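Long-range contact in putative cytoplasmic protein (Salmonella typhimurium LT2, PDB 2Q02), which is of unknown function but binds zinc in a xylose isomerase-like TIM barrel and may act as an isomerase: residues G136-S150 with F165-E179. Sequence-based numbering, arbitrary orientation.
With ZN (zinc ion), chain E.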
loop_
_atom_site.group_PDB
_atom_site.type_symbol
_atom_site.label_atom_id
_atom_site.label_comp_id
_atom_site.label_asym_id
_atom_site.label_seq_id
_atom_site.Cartn_x
_atom_site.Cartn_y
_atom_site.Cartn_z
ATOM N N GLY A 136 11.211 0.250 -4.949
ATOM C CA GLY A 136 10.481 -0.937 -4.524
ATOM C C GLY A 136 9.979 -0.824 -3.098
ATOM O O GLY A 136 10.696 -0.373 -2.195
ATOM N N LEU A 137 8.732 -1.234 -2.906
ATOM C CA LEU A 137 8.137 -1.285 -1.587
ATOM C C LEU A 137 7.695 -2.734 -1.282
ATOM O O LEU A 137 6.792 -3.283 -1.946
ATOM C CB LEU A 137 6.943 -0.319 -1.508
ATOM C CG LEU A 137 7.246 1.169 -1.450
ATOM C CD1 LEU A 137 5.961 1.953 -1.511
ATOM C CD2 LEU A 137 8.046 1.496 -0.182
ATOM N N VAL A 138 8.360 -3.352 -0.300
ATOM C CA VAL A 138 8.019 -4.704 0.136
ATOM C C VAL A 138 6.948 -4.626 1.202
ATOM O O VAL A 138 7.166 -4.034 2.266
ATOM C CB VAL A 138 9.239 -5.415 0.716
ATOM C CG1 VAL A 138 8.846 -6.734 1.327
ATOM C CG2 VAL A 138 10.326 -5.596 -0.377
ATOM N N GLU A 139 5.786 -5.202 0.918
ATOM C CA GLU A 139 4.665 -5.183 1.867
ATOM C C GLU A 139 4.446 -6.558 2.470
ATOM O O GLU A 139 3.886 -7.434 1.809
ATOM C CB GLU A 139 3.369 -4.788 1.176
ATOM C CG GLU A 139 2.142 -4.824 2.090
ATOM C CD GLU A 139 0.969 -4.059 1.523
ATOM O OE1 GLU A 139 0.921 -3.888 0.291
ATOM O OE2 GLU A 139 0.096 -3.634 2.311
ATOM N N PRO A 140 4.886 -6.763 3.716
ATOM C CA PRO A 140 4.501 -7.969 4.422
ATOM C C PRO A 140 2.972 -8.105 4.580
ATOM O O PRO A 140 2.260 -7.106 4.802
ATOM C CB PRO A 140 5.153 -7.815 5.805
ATOM C CG PRO A 140 6.162 -6.759 5.691
ATOM C CD PRO A 140 5.792 -5.908 4.504
ATOM N N LEU A 141 2.494 -9.347 4.437
ATOM C CA LEU A 141 1.096 -9.694 4.631
ATOM C C LEU A 141 0.977 -10.466 5.919
ATOM O O LEU A 141 1.701 -11.431 6.140
ATOM C CB LEU A 141 0.581 -10.569 3.496
ATOM C CG LEU A 141 0.843 -10.070 2.087
ATOM C CD1 LEU A 141 0.456 -11.124 1.100
ATOM C CD2 LEU A 141 0.108 -8.784 1.808
ATOM N N GLY A 142 0.050 -10.046 6.768
ATOM C CA GLY A 142 -0.087 -10.619 8.113
ATOM C C GLY A 142 -0.782 -11.970 8.210
ATOM O O GLY A 142 -0.747 -12.604 9.261
ATOM N N PHE A 143 -1.425 -12.420 7.137
ATOM C CA PHE A 143 -2.107 -13.703 7.154
ATOM C C PHE A 143 -1.197 -14.810 7.668
ATOM O O PHE A 143 0.003 -14.833 7.389
ATOM C CB PHE A 143 -2.615 -14.099 5.777
ATOM C CG PHE A 143 -3.508 -13.085 5.177
ATOM C CD1 PHE A 143 -4.800 -12.918 5.661
ATOM C CD2 PHE A 143 -3.045 -12.247 4.165
ATOM C CE1 PHE A 143 -5.609 -11.962 5.149
ATOM C CE2 PHE A 143 -3.860 -11.284 3.638
ATOM C CZ PHE A 143 -5.152 -11.142 4.130
ATOM N N ARG A 144 -1.776 -15.748 8.414
ATOM C CA ARG A 144 -1.022 -16.925 8.867
ATOM C C ARG A 144 -0.383 -17.736 7.747
ATOM O O ARG A 144 0.648 -18.383 7.969
ATOM C CB ARG A 144 -1.864 -17.889 9.680
ATOM C CG ARG A 144 -1.877 -17.570 11.137
ATOM C CD ARG A 144 -3.050 -18.217 11.847
ATOM N NE ARG A 144 -2.823 -18.146 13.287
ATOM C CZ ARG A 144 -2.693 -19.189 14.118
ATOM N NH1 ARG A 144 -2.809 -20.458 13.692
ATOM N NH2 ARG A 144 -2.470 -18.954 15.410
ATOM N N VAL A 145 -1.001 -17.718 6.566
ATOM C CA VAL A 145 -0.459 -18.437 5.400
ATOM C C VAL A 145 0.599 -17.643 4.608
ATOM O O VAL A 145 1.133 -18.132 3.620
ATOM C CB VAL A 145 -1.588 -18.959 4.518
ATOM C CG1 VAL A 145 -2.375 -20.008 5.294
ATOM C CG2 VAL A 145 -2.510 -17.801 4.055
ATOM N N SER A 146 0.906 -16.434 5.069
ATOM C CA SER A 146 1.875 -15.555 4.415
ATOM C C SER A 146 3.296 -16.021 4.660
ATOM O O SER A 146 3.653 -16.407 5.769
ATOM C CB SER A 146 1.730 -14.123 4.909
ATOM O OG SER A 146 2.843 -13.341 4.539
ATOM N N SER A 147 4.103 -15.979 3.600
ATOM C CA SER A 147 5.507 -16.356 3.689
ATOM C C SER A 147 6.378 -15.259 4.298
ATOM O O SER A 147 7.542 -15.490 4.572
ATOM C CB SER A 147 6.059 -16.722 2.304
ATOM O OG SER A 147 6.142 -15.582 1.467
ATOM N N LEU A 148 5.828 -14.064 4.479
ATOM C CA LEU A 148 6.582 -12.925 4.999
ATOM C C LEU A 148 5.610 -11.972 5.724
ATOM O O LEU A 148 4.916 -11.177 5.094
ATOM C CB LEU A 148 7.334 -12.214 3.848
ATOM C CG LEU A 148 8.136 -10.942 4.178
ATOM C CD1 LEU A 148 9.264 -11.207 5.201
ATOM C CD2 LEU A 148 8.724 -10.285 2.933
ATOM N N ARG A 149 5.561 -12.088 7.046
ATOM C CA ARG A 149 4.564 -11.421 7.880
ATOM C C ARG A 149 5.098 -10.269 8.729
ATOM O O ARG A 149 4.350 -9.354 9.093
ATOM C CB ARG A 149 3.978 -12.461 8.826
ATOM C CG ARG A 149 3.564 -13.718 8.124
ATOM C CD ARG A 149 3.079 -14.727 9.120
ATOM N NE ARG A 149 1.923 -14.238 9.857
ATOM C CZ ARG A 149 1.600 -14.601 11.088
ATOM N NH1 ARG A 149 2.355 -15.458 11.760
ATOM N NH2 ARG A 149 0.505 -14.094 11.650
ATOM N N SER A 150 6.386 -10.334 9.066
ATOM C CA SER A 150 7.023 -9.346 9.934
ATOM C C SER A 150 7.686 -8.260 9.106
ATOM O O SER A 150 8.512 -8.538 8.217
ATOM C CB SER A 150 8.069 -9.988 10.846
ATOM O OG SER A 150 8.835 -8.996 11.519
ATOM N N PHE A 165 15.395 -0.889 -1.435
ATOM C CA PHE A 165 13.975 -1.064 -1.164
ATOM C C PHE A 165 13.623 -0.706 0.257
ATOM O O PHE A 165 14.486 -0.697 1.144
ATOM C CB PHE A 165 13.512 -2.511 -1.412
ATOM C CG PHE A 165 13.374 -2.896 -2.874
ATOM C CD1 PHE A 165 13.777 -2.046 -3.911
ATOM C CD2 PHE A 165 12.857 -4.141 -3.205
ATOM C CE1 PHE A 165 13.655 -2.433 -5.241
ATOM C CE2 PHE A 165 12.719 -4.529 -4.527
ATOM C CZ PHE A 165 13.106 -3.673 -5.553
ATOM N N LYS A 166 12.340 -0.377 0.452
ATOM C CA LYS A 166 11.805 -0.069 1.772
ATOM C C LYS A 166 10.556 -0.904 2.064
ATOM O O LYS A 166 9.962 -1.507 1.181
ATOM C CB LYS A 166 11.472 1.416 1.879
ATOM C CG LYS A 166 12.678 2.340 2.060
ATOM C CD LYS A 166 12.259 3.797 1.924
ATOM C CE LYS A 166 13.158 4.748 2.696
ATOM N NZ LYS A 166 14.330 5.248 1.929
ATOM N N VAL A 167 10.143 -0.914 3.317
ATOM C CA VAL A 167 8.990 -1.678 3.719
ATOM C C VAL A 167 7.734 -0.814 3.654
ATOM O O VAL A 167 7.761 0.378 4.001
ATOM C CB VAL A 167 9.186 -2.269 5.162
ATOM C CG1 VAL A 167 7.860 -2.610 5.828
ATOM C CG2 VAL A 167 10.090 -3.490 5.109
ATOM N N LEU A 168 6.644 -1.434 3.194
ATOM C CA LEU A 168 5.331 -0.834 3.188
ATOM C C LEU A 168 4.555 -1.380 4.407
ATOM O O LEU A 168 4.197 -2.569 4.471
ATOM C CB LEU A 168 4.625 -1.188 1.883
ATOM C CG LEU A 168 3.425 -0.328 1.535
ATOM C CD1 LEU A 168 2.880 -0.758 0.148
ATOM C CD2 LEU A 168 2.332 -0.364 2.644
ATOM N N LEU A 169 4.334 -0.506 5.382
ATOM C CA LEU A 169 3.659 -0.894 6.594
ATOM C C LEU A 169 2.143 -0.713 6.397
ATOM O O LEU A 169 1.641 0.394 6.227
ATOM C CB LEU A 169 4.190 -0.061 7.769
ATOM C CG LEU A 169 3.986 -0.583 9.194
ATOM C CD1 LEU A 169 4.624 0.414 10.139
ATOM C CD2 LEU A 169 2.516 -0.805 9.562
ATOM N N ASP A 170 1.421 -1.811 6.429
ATOM C CA ASP A 170 -0.018 -1.785 6.296
ATOM C C ASP A 170 -0.666 -2.122 7.665
ATOM O O ASP A 170 -0.419 -3.195 8.230
ATOM C CB ASP A 170 -0.366 -2.797 5.227
ATOM C CG ASP A 170 -1.790 -2.763 4.848
ATOM O OD1 ASP A 170 -2.627 -2.849 5.762
ATOM O OD2 ASP A 170 -2.058 -2.669 3.637
ATOM N N THR A 171 -1.460 -1.200 8.217
ATOM C CA THR A 171 -1.965 -1.358 9.593
ATOM C C THR A 171 -2.806 -2.631 9.787
ATOM O O THR A 171 -2.806 -3.206 10.869
ATOM C CB THR A 171 -2.814 -0.180 10.050
ATOM O OG1 THR A 171 -3.896 0.001 9.129
ATOM C CG2 THR A 171 -1.969 1.094 10.156
ATOM N N PHE A 172 -3.513 -3.056 8.747
ATOM C CA PHE A 172 -4.246 -4.313 8.776
ATOM C C PHE A 172 -3.299 -5.501 8.902
ATOM O O PHE A 172 -3.539 -6.435 9.696
ATOM C CB PHE A 172 -5.082 -4.462 7.508
ATOM C CG PHE A 172 -5.698 -5.826 7.326
ATOM C CD1 PHE A 172 -5.022 -6.826 6.642
ATOM C CD2 PHE A 172 -6.987 -6.092 7.795
ATOM C CE1 PHE A 172 -5.624 -8.089 6.447
ATOM C CE2 PHE A 172 -7.592 -7.338 7.596
ATOM C CZ PHE A 172 -6.917 -8.333 6.918
ATOM N N HIS A 173 -2.244 -5.477 8.096
ATOM C CA HIS A 173 -1.296 -6.590 8.089
ATOM C C HIS A 173 -0.479 -6.640 9.378
ATOM O O HIS A 173 -0.183 -7.729 9.869
ATOM C CB HIS A 173 -0.452 -6.618 6.810
ATOM C CG HIS A 173 -1.266 -6.925 5.594
ATOM N ND1 HIS A 173 -1.925 -8.128 5.428
ATOM C CD2 HIS A 173 -1.571 -6.176 4.508
ATOM C CE1 HIS A 173 -2.582 -8.112 4.278
ATOM N NE2 HIS A 173 -2.377 -6.943 3.697
ATOM N N HIS A 174 -0.164 -5.477 9.940
ATOM C CA HIS A 174 0.406 -5.407 11.280
ATOM C C HIS A 174 -0.546 -6.030 12.320
ATOM O O HIS A 174 -0.132 -6.794 13.211
ATOM C CB HIS A 174 0.696 -3.940 11.660
ATOM C CG HIS A 174 1.199 -3.749 13.064
ATOM N ND1 HIS A 174 2.542 -3.726 13.381
ATOM C CD2 HIS A 174 0.535 -3.552 14.231
ATOM C CE1 HIS A 174 2.681 -3.548 14.683
ATOM N NE2 HIS A 174 1.479 -3.442 15.223
ATOM N N HIS A 175 -1.829 -5.690 12.221
ATOM C CA HIS A 175 -2.809 -6.172 13.182
ATOM C C HIS A 175 -2.934 -7.682 13.152
ATOM O O HIS A 175 -3.059 -8.307 14.203
ATOM C CB HIS A 175 -4.168 -5.526 12.916
ATOM C CG HIS A 175 -5.224 -5.886 13.909
ATOM N ND1 HIS A 175 -6.324 -6.649 13.580
ATOM C CD2 HIS A 175 -5.366 -5.565 15.215
ATOM C CE1 HIS A 175 -7.102 -6.775 14.639
ATOM N NE2 HIS A 175 -6.538 -6.134 15.646
ATOM N N LEU A 176 -2.889 -8.261 11.953
ATOM C CA LEU A 176 -3.008 -9.734 11.797
ATOM C C LEU A 176 -1.761 -10.497 12.217
ATOM O O LEU A 176 -1.862 -11.653 12.629
ATOM C CB LEU A 176 -3.379 -10.143 10.369
ATOM C CG LEU A 176 -4.858 -10.362 10.119
ATOM C CD1 LEU A 176 -5.606 -9.038 10.117
ATOM C CD2 LEU A 176 -5.004 -11.070 8.792
ATOM N N TYR A 177 -0.594 -9.867 12.084
ATOM C CA TYR A 177 0.647 -10.454 12.600
ATOM C C TYR A 177 0.623 -10.324 14.098
ATOM O O TYR A 177 0.984 -9.292 14.630
ATOM C CB TYR A 177 1.898 -9.763 12.031
ATOM C CG TYR A 177 3.196 -10.385 12.517
ATOM C CD1 TYR A 177 3.334 -11.769 12.626
ATOM C CD2 TYR A 177 4.286 -9.593 12.862
ATOM C CE1 TYR A 177 4.524 -12.338 13.061
ATOM C CE2 TYR A 177 5.477 -10.156 13.313
ATOM C CZ TYR A 177 5.588 -11.522 13.404
ATOM O OH TYR A 177 6.748 -12.085 13.838
ATOM N N GLU A 178 0.178 -11.370 14.780
ATOM C CA GLU A 178 -0.192 -11.236 16.196
ATOM C C GLU A 178 0.996 -11.310 17.160
ATOM O O GLU A 178 0.850 -11.106 18.374
ATOM C CB GLU A 178 -1.278 -12.253 16.566
ATOM C CG GLU A 178 -2.580 -12.050 15.774
ATOM C CD GLU A 178 -3.818 -12.478 16.543
ATOM O OE1 GLU A 178 -4.164 -11.782 17.532
ATOM O OE2 GLU A 178 -4.444 -13.496 16.154
ATOM N N GLU A 179 2.168 -11.565 16.594
ATOM C CA GLU A 179 3.411 -11.581 17.329
ATOM C C GLU A 179 4.143 -10.256 17.105
ATOM O O GLU A 179 5.312 -10.127 17.459
ATOM C CB GLU A 179 4.254 -12.766 16.845
ATOM C CG GLU A 179 3.565 -14.158 17.040
ATOM C CD GLU A 179 2.665 -14.608 15.871
ATOM O OE1 GLU A 179 1.499 -14.161 15.762
ATOM O OE2 GLU A 179 3.121 -15.448 15.071
HETATM ZN ZN ZN E . -1.596 -2.493 1.750
HETATM O O HOH W 1 2.513 -4.448 5.801
#
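E139, just past strand 135-138, and D170, the last residue of neighbouring parallel strand 166-170, illustrate how a beta-alpha-beta unit of a TIM barrel gathers metal ligands at one mouth of the barrel. Three backbone bonds join the strands, the last from L168 N to V138 O (2.8 Å). Just beyond, the E139 side chain reaches over L168 toward D170, CG anti to the backbone N (chi1 177°). Its CB packs on L168 CB, CG passes near L168 O, CD lies by the L168 methyls, OE1 faces L168 CD1 at 3.7 Å, and OE2 binds the zinc ion at 2.1 Å. D170 OD2, which also accepts from R215, binds the same zinc; H197 and E245 are its other protein ligands. Sharing the cation brings E139 OE2 and D170 OD2 within 2.7 Å, a closeness the metal's charge probably offsets. One water donates to P140 O and L168 O and accepts from D170 N. Farther along, H173 ND1 accepts from G142 N, 33° out of the imidazole plane. L141 CD2 covers one face of that imidazole, while the H173 edge points to the F143 face, offset edge-to-face. R149 lays its guanidinium over Y177 CD1, and its NE (3.2 Å) and NH2 (3.1 Å) both donate to G142 O, which lies in the guanidinium plane.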